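Local coordinates for ankyrin-repeat protein B (Legionella pneumophila, PDB 5K34) that is a bacterial F-box effector that hijacks the host ubiquitin-proteasome system, its ankyrin domain, the part modelled here, probably serving to bind partner proteins, at residues L49-Y58 with D80-Q89; I6-L14 with K32-H43. All blocks are in the same frame, centred on the assembly; numbering follows the deposited sequence.

How the interactions relate
Interaction 1 belongs to the core: eight of its eleven touching residues are buried, and its centre lies about 6 Å from the centre of the chain. Interaction 2, its centre about 13 Å from the same point, is partly buried, with six of thirteen touching residues exposed. The first joins two helices, 48-54 and 82-91; the second lays helix 5-19 against the long loop between helices 23-30 and 48-54. They share no segment, and their nearest atoms are about 5 Å apart. Chemistry follows place: interaction 1 packs aliphatic branches and ties up a carbonyl with a glutamine amide, whereas interaction 2 has no hydrogen bond across it and relies on stacked flat groups, one of them a guanidinium, and on apolar side chains.

Interaction 1 (L49-Y58 with D80-Q89); sequences LLAAIEGKAY and DSPISLLKKQ
Ile53 drops as a knob into a hole formed by Pro82, Leu85, Leu86 and Gln89, joining two neighbouring helices of the ankyrin-repeat stack. The segments 49-54 and 82-89 run parallel, their axes 5° apart and 9.9 Å from each other at closest approach. The two branches of Ile53 divide the work: CD1 reaches Pro82 O and CB, while CG2, 3.7 Å from Leu86 CD2, also meets Leu85. Leu50 turns its CD2 against Leu85 CD2 at 3.7 Å.

The polar bonds between the segments gather at the C-terminal end of helix 48-54. Lys56, with positive phi, closes it in a Schellman motif, Ala57 N bonding back to Ala52 O and Lys56 N to Ile53 O. A second donor serves that last oxygen from the opposite face of its carbonyl plane: Gln89 NE2, 2.9 Å from Ile53 O, with an N-H...O angle of 153°. Gln89 is extended beyond CG, which carries its amide across to the neighbouring helix. NE2 also donates to a water that donates to Glu54 O, extending the grip to the next carbonyl. Glu54's carboxylate is engaged away from this interface, in salt bridges with Arg19 and Arg46. Right before the other helix, the N-cap Ser81 forms a capping box with Ser84: Ser84 N is 3.0 Å from Ser81 OG and Ser81 N 2.9 Å from Ser84 OG.

The other end of the Gln89 amide is held too, which fixes its rotation: Tyr58 OH donates to Gln89 OE1 over 2.7 Å, the oxygen lying at the edge of a phenol ring turned 84° from the amide plane.

Interaction 2 (I6-L14 with K32-H43); sequences IKRELWGNL and KGIDPTQTNSYH
Trp11, on helix 5-19, lays its indole against His43, and the loop 32-43 also lines the far side of the benzo ring, joining the first helix of the ankyrin domain to the connection between helices 23-30 and 48-54. With CG anti to the backbone N, the side chain extends from the helix into this loop. CB lies 3.8 Å from His43 CE1, and CG follows over the same imidazole. CD1 comes closest, 3.1 Å from His43 ND1, and NE1 continues over the imidazole toward its CG, which CE2 still nears. This is a face-to-face stack, the five-membered ring of Trp11 and the imidazole having centroids 3.7 Å apart and planes at 29°. Beyond it, CE3 touches Ile34 CG2 near the indole plane, CZ3 nears Asp35 O, CZ2 lies near Thr39 OG1, itself bonded to Arg46 O, and the far corner CH2 is 3.3 Å from Gln38 O. Leu14 CD2 sits over the rim of the opposite indole face, itself 3.9 Å from Ile34 CG2.

Tyr42 CD2 meets the other face of His43 near its rim, with His43 CE1 at the phenol's edge, not as a stack. Tyr42 in turn receives the guanidinium of Arg8, which lies flat on the phenol with planes at 6°; Arg8 CZ is 3.6 Å from the Tyr42 ring centroid, 1° off the ring normal, a well-centred cation-pi contact. An Asx motif, Asn40 OD1 accepting from His43 N, braces the loop that presents both rings. Toward the other end of the loop, Leu10 CD2 packs on the aliphatic part of Lys32.

No hydrogen bond crosses between the segments, and Pro36 O is buried without a partner. Attachment therefore rests on apolar contact, the indole-imidazole stack and the guanidinium on the phenol, which probably stabilises Arg8's positive charge.

Interaction 1 (L49-Y58 with D80-Q89)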
loop_
_atom_site.group_PDB
_atom_site.type_symbol
_atom_site.label_atom_id
_atom_site.label_comp_id
_atom_site.label_asym_id
_atom_site.label_seq_id
_atom_site.Cartn_x
_atom_site.Cartn_y
_atom_site.Cartn_z
ATOM N N LEU A 49 -0.243 -2.197 0.286
ATOM C CA LEU A 49 -0.340 -0.876 -0.357
ATOM C C LEU A 49 -0.370 0.210 0.707
ATOM O O LEU A 49 0.351 1.206 0.588
ATOM C CB LEU A 49 -1.571 -0.822 -1.257
ATOM C CG LEU A 49 -1.842 0.521 -1.946
ATOM C CD1 LEU A 49 -0.635 0.979 -2.796
ATOM C CD2 LEU A 49 -3.099 0.438 -2.809
ATOM N N LEU A 50 -1.164 0.039 1.786
ATOM C CA LEU A 50 -1.129 0.963 2.913
ATOM C C LEU A 50 0.205 1.035 3.560
ATOM O O LEU A 50 0.697 2.107 3.936
ATOM C CB LEU A 50 -2.147 0.610 3.991
ATOM C CG LEU A 50 -3.587 0.972 3.843
ATOM C CD1 LEU A 50 -4.303 0.682 5.180
ATOM C CD2 LEU A 50 -3.756 2.485 3.499
ATOM N N ALA A 51 0.841 -0.131 3.765
ATOM C CA ALA A 51 2.164 -0.186 4.377
ATOM C C ALA A 51 3.167 0.621 3.563
ATOM O O ALA A 51 3.948 1.403 4.126
ATOM C CB ALA A 51 2.624 -1.619 4.533
ATOM N N ALA A 52 3.170 0.427 2.237
ATOM C CA ALA A 52 4.070 1.178 1.389
ATOM C C ALA A 52 3.803 2.652 1.491
ATOM O O ALA A 52 4.760 3.428 1.632
ATOM C CB ALA A 52 3.960 0.680 -0.057
ATOM N N ILE A 53 2.545 3.068 1.449
ATOM C CA ILE A 53 2.231 4.501 1.563
ATOM C C ILE A 53 2.765 5.071 2.873
ATOM O O ILE A 53 3.468 6.090 2.882
ATOM C CB ILE A 53 0.707 4.722 1.428
ATOM C CG1 ILE A 53 0.278 4.447 -0.009
ATOM C CG2 ILE A 53 0.338 6.156 1.876
ATOM C CD1 ILE A 53 -1.233 4.241 -0.150
ATOM N N GLU A 54 2.486 4.409 4.005
ATOM C CA GLU A 54 2.899 5.026 5.275
ATOM C C GLU A 54 4.394 5.024 5.437
ATOM O O GLU A 54 4.932 5.891 6.158
ATOM C CB GLU A 54 2.241 4.348 6.482
ATOM C CG GLU A 54 2.772 2.978 6.811
ATOM C CD GLU A 54 1.963 2.280 7.898
ATOM O OE1 GLU A 54 1.079 2.914 8.525
ATOM O OE2 GLU A 54 2.169 1.057 8.072
ATOM N N GLY A 55 5.140 4.131 4.782
ATOM C CA GLY A 55 6.600 4.131 4.809
ATOM C C GLY A 55 7.212 5.073 3.798
ATOM O O GLY A 55 8.447 5.097 3.700
ATOM N N LYS A 56 6.403 5.815 3.044
ATOM C CA LYS A 56 6.896 6.675 1.959
ATOM C C LYS A 56 7.610 5.873 0.904
ATOM O O LYS A 56 8.485 6.359 0.162
ATOM C CB LYS A 56 7.790 7.811 2.491
ATOM C CG LYS A 56 7.127 8.648 3.581
ATOM C CD LYS A 56 7.893 9.900 3.932
ATOM C CE LYS A 56 9.300 9.602 4.405
ATOM N NZ LYS A 56 9.921 10.897 4.863
ATOM N N ALA A 57 7.195 4.611 0.756
ATOM C CA ALA A 57 7.791 3.674 -0.207
ATOM C C ALA A 57 7.005 3.795 -1.509
ATOM O O ALA A 57 6.311 2.877 -1.938
ATOM C CB ALA A 57 7.736 2.243 0.378
ATOM N N TYR A 58 7.120 4.970 -2.147
ATOM C CA TYR A 58 6.172 5.285 -3.211
ATOM C C TYR A 58 6.369 4.459 -4.481
ATOM O O TYR A 58 5.400 4.175 -5.166
ATOM C CB TYR A 58 6.114 6.808 -3.482
ATOM C CG TYR A 58 5.666 7.568 -2.266
ATOM C CD1 TYR A 58 4.404 7.358 -1.699
ATOM C CD2 TYR A 58 6.468 8.511 -1.683
ATOM C CE1 TYR A 58 3.983 8.038 -0.566
ATOM C CE2 TYR A 58 6.052 9.235 -0.558
ATOM C CZ TYR A 58 4.834 8.975 -0.011
ATOM O OH TYR A 58 4.491 9.669 1.134
ATOM N N ASP A 80 -8.427 4.172 7.710
ATOM C CA ASP A 80 -7.658 4.737 6.603
ATOM C C ASP A 80 -7.758 3.898 5.345
ATOM O O ASP A 80 -7.612 2.674 5.395
ATOM C CB ASP A 80 -6.190 4.818 6.981
ATOM C CG ASP A 80 -5.937 5.690 8.208
ATOM O OD1 ASP A 80 -6.597 6.744 8.380
ATOM O OD2 ASP A 80 -5.034 5.334 9.004
ATOM N N SER A 81 -8.005 4.543 4.211
ATOM C CA SER A 81 -7.890 3.879 2.904
ATOM C C SER A 81 -6.572 4.347 2.256
ATOM O O SER A 81 -5.967 5.326 2.682
ATOM C CB SER A 81 -9.076 4.253 2.011
ATOM O OG SER A 81 -9.029 5.651 1.785
ATOM N N PRO A 82 -6.162 3.685 1.159
ATOM C CA PRO A 82 -4.991 4.201 0.451
ATOM C C PRO A 82 -5.129 5.675 0.083
ATOM O O PRO A 82 -4.216 6.453 0.334
ATOM C CB PRO A 82 -4.916 3.257 -0.783
ATOM C CG PRO A 82 -5.421 1.947 -0.230
ATOM C CD PRO A 82 -6.562 2.332 0.675
ATOM N N ILE A 83 -6.277 6.046 -0.488
ATOM C CA ILE A 83 -6.474 7.458 -0.836
ATOM C C ILE A 83 -6.489 8.360 0.382
ATOM O O ILE A 83 -5.860 9.421 0.363
ATOM C CB ILE A 83 -7.753 7.667 -1.683
ATOM C CG1 ILE A 83 -7.525 7.108 -3.085
ATOM C CG2 ILE A 83 -8.078 9.166 -1.786
ATOM C CD1 ILE A 83 -8.838 6.876 -3.817
ATOM N N SER A 84 -7.253 7.998 1.431
ATOM C CA SER A 84 -7.349 8.938 2.551
ATOM C C SER A 84 -6.033 9.061 3.296
ATOM O O SER A 84 -5.688 10.133 3.782
ATOM C CB SER A 84 -8.521 8.578 3.483
ATOM O OG SER A 84 -8.216 7.466 4.325
ATOM N N LEU A 85 -5.236 7.987 3.350
ATOM C CA LEU A 85 -3.932 8.051 4.004
ATOM C C LEU A 85 -2.986 8.957 3.203
ATOM O O LEU A 85 -2.261 9.773 3.785
ATOM C CB LEU A 85 -3.363 6.635 4.152
ATOM C CG LEU A 85 -2.094 6.533 4.996
ATOM C CD1 LEU A 85 -2.379 6.986 6.448
ATOM C CD2 LEU A 85 -1.559 5.118 4.950
ATOM N N LEU A 86 -3.003 8.825 1.881
ATOM C CA LEU A 86 -2.227 9.736 1.004
ATOM C C LEU A 86 -2.657 11.179 1.229
ATOM O O LEU A 86 -1.816 12.077 1.309
ATOM C CB LEU A 86 -2.379 9.319 -0.458
ATOM C CG LEU A 86 -1.576 8.084 -0.864
ATOM C CD1 LEU A 86 -2.172 7.529 -2.166
ATOM C CD2 LEU A 86 -0.098 8.423 -1.022
ATOM N N LYS A 87 -3.968 11.397 1.297
ATOM C CA LYS A 87 -4.478 12.761 1.511
ATOM C C LYS A 87 -4.005 13.310 2.847
ATOM O O LYS A 87 -3.680 14.500 2.925
ATOM C CB LYS A 87 -5.997 12.774 1.421
ATOM C CG LYS A 87 -6.507 12.755 -0.020
ATOM C CD LYS A 87 -8.040 12.770 -0.009
ATOM C CE LYS A 87 -8.612 12.834 -1.410
ATOM N NZ LYS A 87 -8.718 14.255 -1.868
ATOM N N LYS A 88 -3.979 12.483 3.886
ATOM C CA LYS A 88 -3.421 12.948 5.162
ATOM C C LYS A 88 -1.932 13.398 5.100
ATOM O O LYS A 88 -1.493 14.398 5.676
ATOM C CB LYS A 88 -3.574 11.879 6.219
ATOM C CG LYS A 88 -4.975 11.737 6.767
ATOM C CD LYS A 88 -5.032 10.786 7.968
ATOM C CE LYS A 88 -4.127 11.286 9.080
ATOM N NZ LYS A 88 -4.640 10.790 10.406
ATOM N N GLN A 89 -1.141 12.614 4.347
ATOM C CA GLN A 89 0.250 12.918 4.097
ATOM C C GLN A 89 0.369 14.247 3.327
ATOM O O GLN A 89 1.198 15.087 3.673
ATOM C CB GLN A 89 0.924 11.792 3.298
ATOM C CG GLN A 89 1.091 10.512 4.098
ATOM C CD GLN A 89 1.929 9.498 3.329
ATOM O OE1 GLN A 89 1.959 9.505 2.091
ATOM N NE2 GLN A 89 2.595 8.617 4.052
HETATM O O HOH W 1 3.559 8.276 6.847
#

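Interaction 2 (I6-L14 with K32-H43)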
loop_
_atom_site.group_PDB
_atom_site.type_symbol
_atom_site.label_atom_id
_atom_site.label_comp_id
_atom_site.label_asym_id
_atom_site.label_seq_id
_atom_site.Cartn_x
_atom_site.Cartn_y
_atom_site.Cartn_z
ATOM N N ILE A 6 2.265 -20.185 8.463
ATOM C CA ILE A 6 3.188 -19.810 7.406
ATOM C C ILE A 6 2.681 -18.575 6.638
ATOM O O ILE A 6 3.480 -17.656 6.422
ATOM C CB ILE A 6 3.510 -20.966 6.417
ATOM C CG1 ILE A 6 3.898 -22.237 7.173
ATOM C CG2 ILE A 6 4.694 -20.573 5.539
ATOM C CD1 ILE A 6 3.871 -23.477 6.296
ATOM N N LYS A 7 1.406 -18.563 6.241
ATOM C CA LYS A 7 0.828 -17.439 5.508
ATOM C C LYS A 7 0.839 -16.192 6.396
ATOM O O LYS A 7 1.116 -15.095 5.906
ATOM C CB LYS A 7 -0.603 -17.729 4.956
ATOM C CG LYS A 7 -0.714 -18.763 3.798
ATOM C CD LYS A 7 0.342 -18.601 2.699
ATOM C CE LYS A 7 0.266 -19.721 1.668
ATOM N NZ LYS A 7 1.172 -19.377 0.530
ATOM N N ARG A 8 0.550 -16.320 7.682
ATOM C CA ARG A 8 0.578 -15.144 8.556
ATOM C C ARG A 8 1.987 -14.624 8.732
ATOM O O ARG A 8 2.173 -13.379 8.755
ATOM C CB ARG A 8 -0.040 -15.515 9.928
ATOM C CG ARG A 8 -1.528 -15.572 9.868
ATOM C CD ARG A 8 -2.092 -16.030 11.207
ATOM N NE ARG A 8 -3.546 -15.907 11.158
ATOM C CZ ARG A 8 -4.350 -16.209 12.170
ATOM N NH1 ARG A 8 -3.843 -16.676 13.306
ATOM N NH2 ARG A 8 -5.654 -16.042 12.016
ATOM N N GLU A 9 3.002 -15.472 8.856
ATOM C CA GLU A 9 4.380 -15.020 8.957
ATOM C C GLU A 9 4.802 -14.314 7.681
ATOM O O GLU A 9 5.403 -13.244 7.726
ATOM C CB GLU A 9 5.317 -16.201 9.262
ATOM C CG GLU A 9 6.814 -15.905 9.204
ATOM C CD GLU A 9 7.722 -17.134 9.395
ATOM O OE1 GLU A 9 7.264 -18.291 9.177
ATOM O OE2 GLU A 9 8.900 -16.918 9.776
ATOM N N LEU A 10 4.459 -14.895 6.514
ATOM C CA LEU A 10 4.741 -14.236 5.247
ATOM C C LEU A 10 4.027 -12.896 5.140
ATOM O O LEU A 10 4.649 -11.942 4.651
ATOM C CB LEU A 10 4.340 -15.122 4.065
ATOM C CG LEU A 10 5.205 -16.374 3.777
ATOM C CD1 LEU A 10 4.494 -17.250 2.752
ATOM C CD2 LEU A 10 6.564 -15.946 3.288
ATOM N N TRP A 11 2.773 -12.832 5.552
ATOM C CA TRP A 11 2.042 -11.556 5.461
ATOM C C TRP A 11 2.738 -10.473 6.304
ATOM O O TRP A 11 2.888 -9.333 5.849
ATOM C CB TRP A 11 0.591 -11.719 5.919
ATOM C CG TRP A 11 -0.194 -10.443 5.796
ATOM C CD1 TRP A 11 -0.308 -9.446 6.728
ATOM C CD2 TRP A 11 -0.928 -10.025 4.657
ATOM N NE1 TRP A 11 -1.086 -8.430 6.223
ATOM C CE2 TRP A 11 -1.503 -8.763 4.963
ATOM C CE3 TRP A 11 -1.184 -10.597 3.399
ATOM C CZ2 TRP A 11 -2.309 -8.077 4.058
ATOM C CZ3 TRP A 11 -1.981 -9.886 2.492
ATOM C CH2 TRP A 11 -2.544 -8.664 2.835
ATOM N N GLY A 12 3.116 -10.808 7.540
ATOM C CA GLY A 12 3.804 -9.806 8.361
ATOM C C GLY A 12 5.100 -9.338 7.742
ATOM O O GLY A 12 5.399 -8.137 7.750
ATOM N N ASN A 13 5.861 -10.272 7.163
ATOM C CA ASN A 13 7.110 -9.900 6.496
ATOM C C ASN A 13 6.837 -9.061 5.242
ATOM O O ASN A 13 7.629 -8.166 4.900
ATOM C CB ASN A 13 7.887 -11.169 6.115
ATOM C CG ASN A 13 8.516 -11.825 7.299
ATOM O OD1 ASN A 13 8.644 -11.244 8.377
ATOM N ND2 ASN A 13 8.951 -13.067 7.113
ATOM N N LEU A 14 5.725 -9.341 4.554
ATOM C CA LEU A 14 5.291 -8.561 3.373
ATOM C C LEU A 14 4.981 -7.129 3.756
ATOM O O LEU A 14 5.351 -6.184 3.055
ATOM C CB LEU A 14 4.072 -9.225 2.781
ATOM C CG LEU A 14 3.341 -8.535 1.651
ATOM C CD1 LEU A 14 4.248 -8.357 0.441
ATOM C CD2 LEU A 14 2.090 -9.332 1.302
ATOM N N LYS A 32 5.093 -16.663 -3.596
ATOM C CA LYS A 32 4.688 -17.829 -2.768
ATOM C C LYS A 32 3.172 -17.948 -2.705
ATOM O O LYS A 32 2.650 -18.819 -2.002
ATOM C CB LYS A 32 5.298 -17.737 -1.367
ATOM C CG LYS A 32 6.813 -17.712 -1.355
ATOM C CD LYS A 32 7.415 -17.728 0.039
ATOM C CE LYS A 32 8.928 -17.669 -0.039
ATOM N NZ LYS A 32 9.430 -18.641 -1.066
ATOM N N GLY A 33 2.449 -17.103 -3.427
ATOM C CA GLY A 33 1.003 -17.282 -3.578
ATOM C C GLY A 33 0.119 -16.347 -2.772
ATOM O O GLY A 33 -1.080 -16.579 -2.648
ATOM N N ILE A 34 0.682 -15.315 -2.168
ATOM C CA ILE A 34 -0.094 -14.362 -1.378
ATOM C C ILE A 34 -0.753 -13.342 -2.326
ATOM O O ILE A 34 -0.096 -12.724 -3.164
ATOM C CB ILE A 34 0.844 -13.634 -0.376
ATOM C CG1 ILE A 34 1.641 -14.630 0.534
ATOM C CG2 ILE A 34 0.071 -12.503 0.318
ATOM C CD1 ILE A 34 0.763 -15.442 1.478
ATOM N N ASP A 35 -2.048 -13.141 -2.159
ATOM C CA ASP A 35 -2.786 -12.104 -2.851
ATOM C C ASP A 35 -2.718 -10.825 -1.995
ATOM O O ASP A 35 -3.335 -10.755 -0.905
ATOM C CB ASP A 35 -4.242 -12.535 -3.076
ATOM C CG ASP A 35 -5.060 -11.491 -3.780
ATOM O OD1 ASP A 35 -4.651 -10.308 -3.927
ATOM O OD2 ASP A 35 -6.207 -11.809 -4.234
ATOM N N PRO A 36 -1.974 -9.804 -2.462
ATOM C CA PRO A 36 -1.740 -8.649 -1.569
ATOM C C PRO A 36 -2.976 -7.774 -1.421
ATOM O O PRO A 36 -2.963 -6.823 -0.611
ATOM C CB PRO A 36 -0.617 -7.889 -2.310
ATOM C CG PRO A 36 -0.888 -8.201 -3.761
ATOM C CD PRO A 36 -1.330 -9.650 -3.780
ATOM N N THR A 37 -4.023 -8.011 -2.213
ATOM C CA THR A 37 -5.209 -7.142 -2.192
ATOM C C THR A 37 -6.258 -7.629 -1.182
ATOM O O THR A 37 -7.229 -6.877 -0.923
ATOM C CB THR A 37 -5.896 -7.060 -3.593
ATOM O OG1 THR A 37 -6.562 -8.317 -3.867
ATOM C CG2 THR A 37 -4.896 -6.777 -4.688
ATOM N N GLN A 38 -6.102 -8.843 -0.681
ATOM C CA GLN A 38 -7.117 -9.404 0.199
ATOM C C GLN A 38 -6.604 -9.411 1.629
ATOM O O GLN A 38 -5.460 -9.779 1.911
ATOM C CB GLN A 38 -7.483 -10.818 -0.260
ATOM C CG GLN A 38 -8.151 -10.874 -1.641
ATOM C CD GLN A 38 -9.286 -9.858 -1.838
ATOM O OE1 GLN A 38 -9.209 -8.943 -2.701
ATOM N NE2 GLN A 38 -10.373 -10.026 -1.077
ATOM N N THR A 39 -7.473 -9.027 2.547
ATOM C CA THR A 39 -7.094 -8.861 3.948
ATOM C C THR A 39 -8.270 -9.245 4.836
ATOM O O THR A 39 -9.312 -9.716 4.316
ATOM C CB THR A 39 -6.563 -7.428 4.209
ATOM O OG1 THR A 39 -6.137 -7.336 5.563
ATOM C CG2 THR A 39 -7.627 -6.378 3.898
ATOM N N ASN A 40 -8.139 -9.090 6.140
ATOM C CA ASN A 40 -9.170 -9.546 7.068
ATOM C C ASN A 40 -8.949 -8.876 8.412
ATOM O O ASN A 40 -8.041 -8.097 8.605
ATOM C CB ASN A 40 -9.141 -11.084 7.185
ATOM C CG ASN A 40 -7.795 -11.622 7.644
ATOM O OD1 ASN A 40 -7.042 -10.969 8.372
ATOM N ND2 ASN A 40 -7.468 -12.831 7.210
ATOM N N SER A 41 -9.829 -9.247 9.357
ATOM C CA SER A 41 -9.835 -8.750 10.717
ATOM C C SER A 41 -8.451 -8.904 11.414
ATOM O O SER A 41 -7.938 -8.025 12.061
ATOM C CB SER A 41 -10.971 -9.484 11.484
ATOM O OG SER A 41 -10.914 -9.155 12.808
ATOM N N TYR A 42 -7.910 -10.089 11.253
ATOM C CA TYR A 42 -6.675 -10.471 11.930
ATOM C C TYR A 42 -5.526 -9.525 11.508
ATOM O O TYR A 42 -4.692 -9.139 12.298
ATOM C CB TYR A 42 -6.296 -11.939 11.626
ATOM C CG TYR A 42 -5.048 -12.380 12.356
ATOM C CD1 TYR A 42 -5.083 -12.721 13.719
ATOM C CD2 TYR A 42 -3.826 -12.375 11.719
ATOM C CE1 TYR A 42 -3.921 -13.093 14.390
ATOM C CE2 TYR A 42 -2.652 -12.741 12.367
ATOM C CZ TYR A 42 -2.731 -13.092 13.709
ATOM O OH TYR A 42 -1.547 -13.438 14.375
ATOM N N HIS A 43 -5.543 -9.180 10.212
ATOM C CA HIS A 43 -4.559 -8.247 9.621
ATOM C C HIS A 43 -5.027 -6.791 9.678
ATOM O O HIS A 43 -4.477 -5.942 8.950
ATOM C CB HIS A 43 -4.242 -8.707 8.215
ATOM C CG HIS A 43 -3.562 -10.032 8.174
ATOM N ND1 HIS A 43 -2.407 -10.300 8.892
ATOM C CD2 HIS A 43 -3.877 -11.183 7.519
ATOM C CE1 HIS A 43 -2.032 -11.549 8.667
ATOM N NE2 HIS A 43 -2.896 -12.099 7.832
#